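Local coordinates for aspartate semialdehyde dehydrogenase (PDB 4WOJ), which catalyses the reductive dephosphorylation of L-aspartyl-4-phosphate to L-aspartate semialdehyde, probably with NADPH, in the pathway to lysine, methionine and threonine, at the interface of chains A and B. Sequence-based numbering; all coordinates share one arbitrary frame. Chains: chain A/B, Aspartate semialdehyde dehydrogenase.

Contact 1 and contact 2 belong to one two-fold symmetric interface, their C-alpha centres about 13 Å apart. B:Tyr167, at the end of strand 161-167, is in both: the hydroxyl end of its ring meets A:Val268 in contact 1, and its CB and the adjoining CG-CD2 side meet A:Leu228 in contact 2. Strand 275-284 of chain B also serves both, through B:Ala279 and B:Ser277. The centre of contact 2 is about 7 Å from B:His276, the predicted proton acceptor; that of contact 1 is about 12 Å from A:His276. His276 lies on strand 275-284, so active-site shape may be tied to dimerisation.

Contact 1: the interface of chains A and B. Residues chain A 163, 165, 266, 268, 279; chain B 163, 165, 167, 279.
A:Ser165 and B:Ser165 face each other across the two-fold axis of the homodimer, in the dimerisation domain of the aspartate semialdehyde dehydrogenase family. Both lie on strand 161-167, so the same strand of each subunit meets its own copy. In each serine OG is turned away from the carbonyl carbon and lies beside the backbone N (chi1 -61° in chain A, -59° in chain B), which brings the two hydroxyls together. A:Ser165 OG and B:Ser165 OG are 3.3 Å apart, a weak hydrogen bond whose direction is not decided. The methylenes close up alongside, A:Ser165 CB to B:Ser165 CB at 3.6 Å, and small alanines flank the pair: A:Ala279 CB approaches B:Ser165 OG at 3.6 Å, and its twin does the same to the other hydroxyl.

The tight packing continues towards chain A's 266-268 stretch. The CG2 branch of A:Ile266 presses on the methyl of B:Ala279, with CG2 to CB at 3.4 Å, while CG1, set anti to the backbone N, carries the longer branch away from this contact. Next to it, A:Val268 and B:Tyr167 come from opposite directions. The valine comes in obliquely, above the plane of the phenol but outside the ring's outline, at the rim between CE2 and the hydroxyl: A:Val268 CG2 is 3.7 Å from B:Tyr167 CZ, and A:Val268 CG1 is 3.9 Å from B:Tyr167 CE2. Both methyls meet the rim of the ring, and this probably restricts its movement towards chain A.

Towards the start of the strands the fit is looser. The A:Asn163 and B:Asn163 side chains come from opposite directions, with their amide planes turned 65° apart. As modelled, the two amide nitrogens are nearest, but A:Asn163 ND2 to B:Asn163 ND2, at 3.9 Å, is too long for a hydrogen bond between them, and each asparagine loses about 10 Å² of surface to the partner.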
ATOM      1  N   ASN A 163      10.731  -9.014  -5.752  1.00 21.14           N
ATOM      2  CA  ASN A 163      10.267  -7.639  -5.563  1.00 21.86           C
ATOM      3  C   ASN A 163       9.245  -7.657  -4.464  1.00 21.38           C
ATOM      4  O   ASN A 163       8.271  -8.413  -4.557  1.00 20.78           O
ATOM      5  CB  ASN A 163       9.618  -7.116  -6.826  1.00 22.84           C
ATOM      6  CG  ASN A 163       9.378  -5.638  -6.783  1.00 23.93           C
ATOM      7  OD1 ASN A 163      10.307  -4.848  -6.919  1.00 22.97           O
ATOM      8  ND2 ASN A 163       8.124  -5.235  -6.542  1.00 27.71           N
ATOM      9  N   SER A 165       6.658  -4.855  -2.349  1.00 22.57           N
ATOM     10  CA  SER A 165       6.083  -3.546  -2.074  1.00 21.89           C
ATOM     11  C   SER A 165       5.316  -3.644  -0.767  1.00 20.23           C
ATOM     12  O   SER A 165       4.366  -4.394  -0.649  1.00 20.27           O
ATOM     13  CB  SER A 165       5.137  -3.090  -3.203  1.00 22.44           C
ATOM     14  OG  SER A 165       5.802  -2.979  -4.456  1.00 21.07           O
ATOM     15  N   ILE A 266       9.957  -1.200  -2.636  1.00 20.31           N
ATOM     16  CA  ILE A 266       9.754  -0.026  -1.875  1.00 21.01           C
ATOM     17  C   ILE A 266       8.990  -0.291  -0.584  1.00 21.51           C
ATOM     18  O   ILE A 266       8.051  -1.096  -0.560  1.00 21.22           O
ATOM     19  CB  ILE A 266       8.980   0.995  -2.683  1.00 21.88           C
ATOM     20  CG1 ILE A 266       9.158   2.359  -2.020  1.00 21.68           C
ATOM     21  CG2 ILE A 266       7.532   0.532  -2.806  1.00 21.68           C
ATOM     22  CD1 ILE A 266       8.225   3.428  -2.528  1.00 22.63           C
ATOM     23  N   VAL A 268       6.694   1.283   2.394  1.00 22.25           N
ATOM     24  CA  VAL A 268       5.719   2.338   2.486  1.00 25.27           C
ATOM     25  C   VAL A 268       4.991   2.187   3.795  1.00 26.43           C
ATOM     26  O   VAL A 268       4.520   1.099   4.138  1.00 30.16           O
ATOM     27  CB  VAL A 268       4.679   2.286   1.343  1.00 26.61           C
ATOM     28  CG1 VAL A 268       3.775   3.512   1.364  1.00 26.56           C
ATOM     29  CG2 VAL A 268       5.358   2.166  -0.023  1.00 25.90           C
ATOM     30  N   ALA A 279       2.966  -7.113  -1.028  1.00 24.16           N
ATOM     31  CA  ALA A 279       2.807  -7.664  -2.354  1.00 22.85           C
ATOM     32  C   ALA A 279       4.159  -8.162  -2.888  1.00 24.85           C
ATOM     33  O   ALA A 279       5.095  -7.394  -3.056  1.00 28.53           O
ATOM     34  CB  ALA A 279       2.227  -6.630  -3.286  1.00 21.61           C
TER
ATOM     35  N   ASN B 163       5.626  -4.152 -13.322  1.00 26.66           N
ATOM     36  CA  ASN B 163       4.917  -4.600 -12.136  1.00 25.98           C
ATOM     37  C   ASN B 163       4.396  -3.375 -11.403  1.00 27.34           C
ATOM     38  O   ASN B 163       5.202  -2.470 -11.118  1.00 24.35           O
ATOM     39  CB  ASN B 163       5.826  -5.342 -11.209  1.00 26.30           C
ATOM     40  CG  ASN B 163       5.062  -6.018 -10.089  1.00 30.13           C
ATOM     41  OD1 ASN B 163       4.532  -7.104 -10.279  1.00 34.47           O
ATOM     42  ND2 ASN B 163       5.041  -5.413  -8.907  1.00 29.43           N
ATOM     43  N   SER B 165       2.137  -2.376  -7.873  1.00 25.67           N
ATOM     44  CA  SER B 165       1.404  -2.655  -6.624  1.00 24.42           C
ATOM     45  C   SER B 165       0.700  -1.354  -6.218  1.00 23.46           C
ATOM     46  O   SER B 165       1.342  -0.368  -5.984  1.00 22.06           O
ATOM     47  CB  SER B 165       2.351  -3.083  -5.502  1.00 25.87           C
ATOM     48  OG  SER B 165       3.097  -4.254  -5.831  1.00 27.02           O
ATOM     49  N   TYR B 167      -2.128   1.195  -4.206  1.00 19.53           N
ATOM     50  CA  TYR B 167      -2.523   1.625  -2.885  1.00 18.48           C
ATOM     51  C   TYR B 167      -3.626   2.564  -3.259  1.00 17.83           C
ATOM     52  O   TYR B 167      -3.401   3.740  -3.467  1.00 17.12           O
ATOM     53  CB  TYR B 167      -1.401   2.391  -2.206  1.00 18.94           C
ATOM     54  CG  TYR B 167      -0.058   1.659  -1.932  1.00 18.40           C
ATOM     55  CD1 TYR B 167       0.807   1.277  -2.948  1.00 18.88           C
ATOM     56  CD2 TYR B 167       0.356   1.434  -0.624  1.00 19.82           C
ATOM     57  CE1 TYR B 167       2.028   0.631  -2.667  1.00 18.14           C
ATOM     58  CE2 TYR B 167       1.561   0.807  -0.326  1.00 19.51           C
ATOM     59  CZ  TYR B 167       2.398   0.402  -1.356  1.00 18.95           C
ATOM     60  OH  TYR B 167       3.569  -0.235  -0.993  1.00 20.25           O
ATOM     61  N   ALA B 279       3.537   1.748  -6.467  1.00 18.18           N
ATOM     62  CA  ALA B 279       4.914   1.325  -6.571  1.00 18.62           C
ATOM     63  C   ALA B 279       5.157   0.533  -7.874  1.00 19.97           C
ATOM     64  O   ALA B 279       4.580  -0.509  -8.115  1.00 20.69           O
ATOM     65  CB  ALA B 279       5.282   0.485  -5.373  1.00 18.80           C
TER

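Contact 2: the interface of chains A and B. Residues chain A 226-228; chain B 167, 270-272, 277, 320.
This is a loop-into-groove interface of the homodimer: a segment of chain A, residues 226-228, lies against the dimerisation domain of chain B and extends the subunit contact towards B's active site. In this aspartate semialdehyde dehydrogenase family member the catalytic histidine, predicted to be B:His276, stands directly before B:Ser277, which lines the groove.

A:Leu228 is the residue that fills it, with 73 Å² of its surface hidden by the partner. Its two methyl branches go to different walls. CD2 dips between strand residues, 3.3 Å from B:Tyr167 CB and 3.5 Å from B:Ser277 CB, at the root of the tyrosine ring, on the same side of the ring plane as A:Val268. CD1 points to the other wall, lying 3.5 Å from B:Ser272 OG and, more distantly, near B:Val270 CG2, whose side chain runs at about a right angle to the leucine. The leucine chi1 of -98° is well off a staggered value, which may reflect the fit to the groove, though at this resolution the torsion is not secure.

Above the leucine, B:Pro320 at the start of helix 320-323 forms a lid, its CD 3.9 Å from A:Leu228 CB. The carboxamide oxygen OD1 of A:Asn227 rests over the face of that proline ring, and it also accepts a weak hydrogen bond from A:Leu228 N at 3.0 Å. The asparagine side chain may help to steady the backbone of the leucine it precedes.

A water molecule provides one polar link across the groove: it is 3.0 Å from the backbone A:Asn227 O and 2.8 Å from B:Ser272 OG, so one serine hydroxyl both lies within bonding distance of the water and borders the leucine methyl. At the far end A:Tyr226 has a left-handed backbone (phi 50°, psi 34°), which probably lets the segment turn here; the CD1 side of its ring lies near the carbonyl of B:Pro271.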
ATOM      1  N   TYR A 226      -5.402   8.856   6.632  1.00 32.00           N
ATOM      2  CA  TYR A 226      -5.833   9.074   5.252  1.00 29.50           C
ATOM      3  C   TYR A 226      -4.648   9.383   4.372  1.00 28.49           C
ATOM      4  O   TYR A 226      -4.730  10.145   3.426  1.00 29.20           O
ATOM      5  CB  TYR A 226      -6.856  10.207   5.147  1.00 31.22           C
ATOM      6  CG  TYR A 226      -8.096  10.003   5.998  1.00 34.80           C
ATOM      7  CD1 TYR A 226      -9.033   9.016   5.694  1.00 35.20           C
ATOM      8  CD2 TYR A 226      -8.336  10.811   7.116  1.00 33.65           C
ATOM      9  CE1 TYR A 226     -10.174   8.852   6.496  1.00 36.69           C
ATOM     10  CE2 TYR A 226      -9.452  10.637   7.918  1.00 33.98           C
ATOM     11  CZ  TYR A 226     -10.373   9.674   7.609  1.00 35.79           C
ATOM     12  OH  TYR A 226     -11.471   9.542   8.434  1.00 37.46           O
ATOM     13  N   ASN A 227      -3.521   8.778   4.676  1.00 29.78           N
ATOM     14  CA  ASN A 227      -2.321   9.058   3.932  1.00 27.44           C
ATOM     15  C   ASN A 227      -1.433   7.837   3.756  1.00 24.50           C
ATOM     16  O   ASN A 227      -1.740   6.785   4.251  1.00 22.48           O
ATOM     17  CB  ASN A 227      -1.583  10.208   4.593  1.00 27.36           C
ATOM     18  CG  ASN A 227      -0.728  10.970   3.623  1.00 29.87           C
ATOM     19  OD1 ASN A 227      -0.917  10.877   2.412  1.00 27.58           O
ATOM     20  ND2 ASN A 227       0.224  11.745   4.143  1.00 35.05           N
ATOM     21  N   LEU A 228      -0.345   8.011   3.013  1.00 25.45           N
ATOM     22  CA  LEU A 228       0.676   7.006   2.783  1.00 27.39           C
ATOM     23  C   LEU A 228       1.997   7.700   2.919  1.00 25.13           C
ATOM     24  O   LEU A 228       2.126   8.792   2.417  1.00 21.23           O
ATOM     25  CB  LEU A 228       0.589   6.522   1.304  1.00 30.11           C
ATOM     26  CG  LEU A 228      -0.146   5.245   0.981  1.00 34.37           C
ATOM     27  CD1 LEU A 228      -1.568   5.326   1.519  1.00 38.16           C
ATOM     28  CD2 LEU A 228      -0.169   4.974  -0.517  1.00 33.26           C
TER
ATOM     29  N   TYR B 167      -2.128   1.195  -4.206  1.00 19.53           N
ATOM     30  CA  TYR B 167      -2.523   1.625  -2.885  1.00 18.48           C
ATOM     31  C   TYR B 167      -3.626   2.564  -3.259  1.00 17.83           C
ATOM     32  O   TYR B 167      -3.401   3.740  -3.467  1.00 17.12           O
ATOM     33  CB  TYR B 167      -1.401   2.391  -2.206  1.00 18.94           C
ATOM     34  CG  TYR B 167      -0.058   1.659  -1.932  1.00 18.40           C
ATOM     35  CD1 TYR B 167       0.807   1.277  -2.948  1.00 18.88           C
ATOM     36  CD2 TYR B 167       0.356   1.434  -0.624  1.00 19.82           C
ATOM     37  CE1 TYR B 167       2.028   0.631  -2.667  1.00 18.14           C
ATOM     38  CE2 TYR B 167       1.561   0.807  -0.326  1.00 19.51           C
ATOM     39  CZ  TYR B 167       2.398   0.402  -1.356  1.00 18.95           C
ATOM     40  OH  TYR B 167       3.569  -0.235  -0.993  1.00 20.25           O
ATOM     41  N   VAL B 270      -6.834   0.915   0.023  1.00 25.02           N
ATOM     42  CA  VAL B 270      -6.252   1.479   1.282  1.00 23.81           C
ATOM     43  C   VAL B 270      -7.087   2.662   1.764  1.00 24.26           C
ATOM     44  O   VAL B 270      -7.920   3.145   0.994  1.00 22.70           O
ATOM     45  CB  VAL B 270      -4.783   1.937   1.137  1.00 24.22           C
ATOM     46  CG1 VAL B 270      -3.881   0.762   0.745  1.00 23.98           C
ATOM     47  CG2 VAL B 270      -4.665   3.098   0.150  1.00 24.63           C
ATOM     48  N   PRO B 271      -6.884   3.115   3.029  1.00 24.62           N
ATOM     49  CA  PRO B 271      -7.706   4.156   3.600  1.00 28.43           C
ATOM     50  C   PRO B 271      -7.246   5.545   3.192  1.00 32.00           C
ATOM     51  O   PRO B 271      -6.968   6.384   4.056  1.00 33.92           O
ATOM     52  CB  PRO B 271      -7.538   3.966   5.129  1.00 27.48           C
ATOM     53  CG  PRO B 271      -6.774   2.700   5.312  1.00 25.49           C
ATOM     54  CD  PRO B 271      -6.023   2.502   4.054  1.00 25.63           C
ATOM     55  N   SER B 272      -7.167   5.761   1.882  1.00 31.73           N
ATOM     56  CA  SER B 272      -6.976   7.069   1.305  1.00 30.19           C
ATOM     57  C   SER B 272      -8.296   7.516   0.711  1.00 28.37           C
ATOM     58  O   SER B 272      -9.161   6.716   0.430  1.00 31.31           O
ATOM     59  CB  SER B 272      -5.926   7.008   0.191  1.00 29.65           C
ATOM     60  OG  SER B 272      -4.652   6.814   0.732  1.00 30.25           O
ATOM     61  N   SER B 277      -1.978   5.669  -5.286  1.00 14.84           N
ATOM     62  CA  SER B 277      -0.562   5.554  -5.281  1.00 16.54           C
ATOM     63  C   SER B 277      -0.153   4.196  -5.874  1.00 16.65           C
ATOM     64  O   SER B 277      -0.926   3.244  -5.906  1.00 16.93           O
ATOM     65  CB  SER B 277       0.023   5.733  -3.896  1.00 17.83           C
ATOM     66  OG  SER B 277      -0.523   6.849  -3.248  1.00 18.01           O
ATOM     67  N   PRO B 320      -0.636  11.199  -0.996  1.00 26.76           N
ATOM     68  CA  PRO B 320      -2.014  11.525  -1.271  1.00 29.26           C
ATOM     69  C   PRO B 320      -2.410  12.885  -0.700  1.00 32.82           C
ATOM     70  O   PRO B 320      -3.145  13.656  -1.344  1.00 31.03           O
ATOM     71  CB  PRO B 320      -2.773  10.416  -0.535  1.00 29.10           C
ATOM     72  CG  PRO B 320      -1.863   9.251  -0.533  1.00 27.07           C
ATOM     73  CD  PRO B 320      -0.473   9.783  -0.597  1.00 26.50           C
TER
HETATM   74  O   HOH W   1      -4.161   5.363   3.114  1.00 22.92           O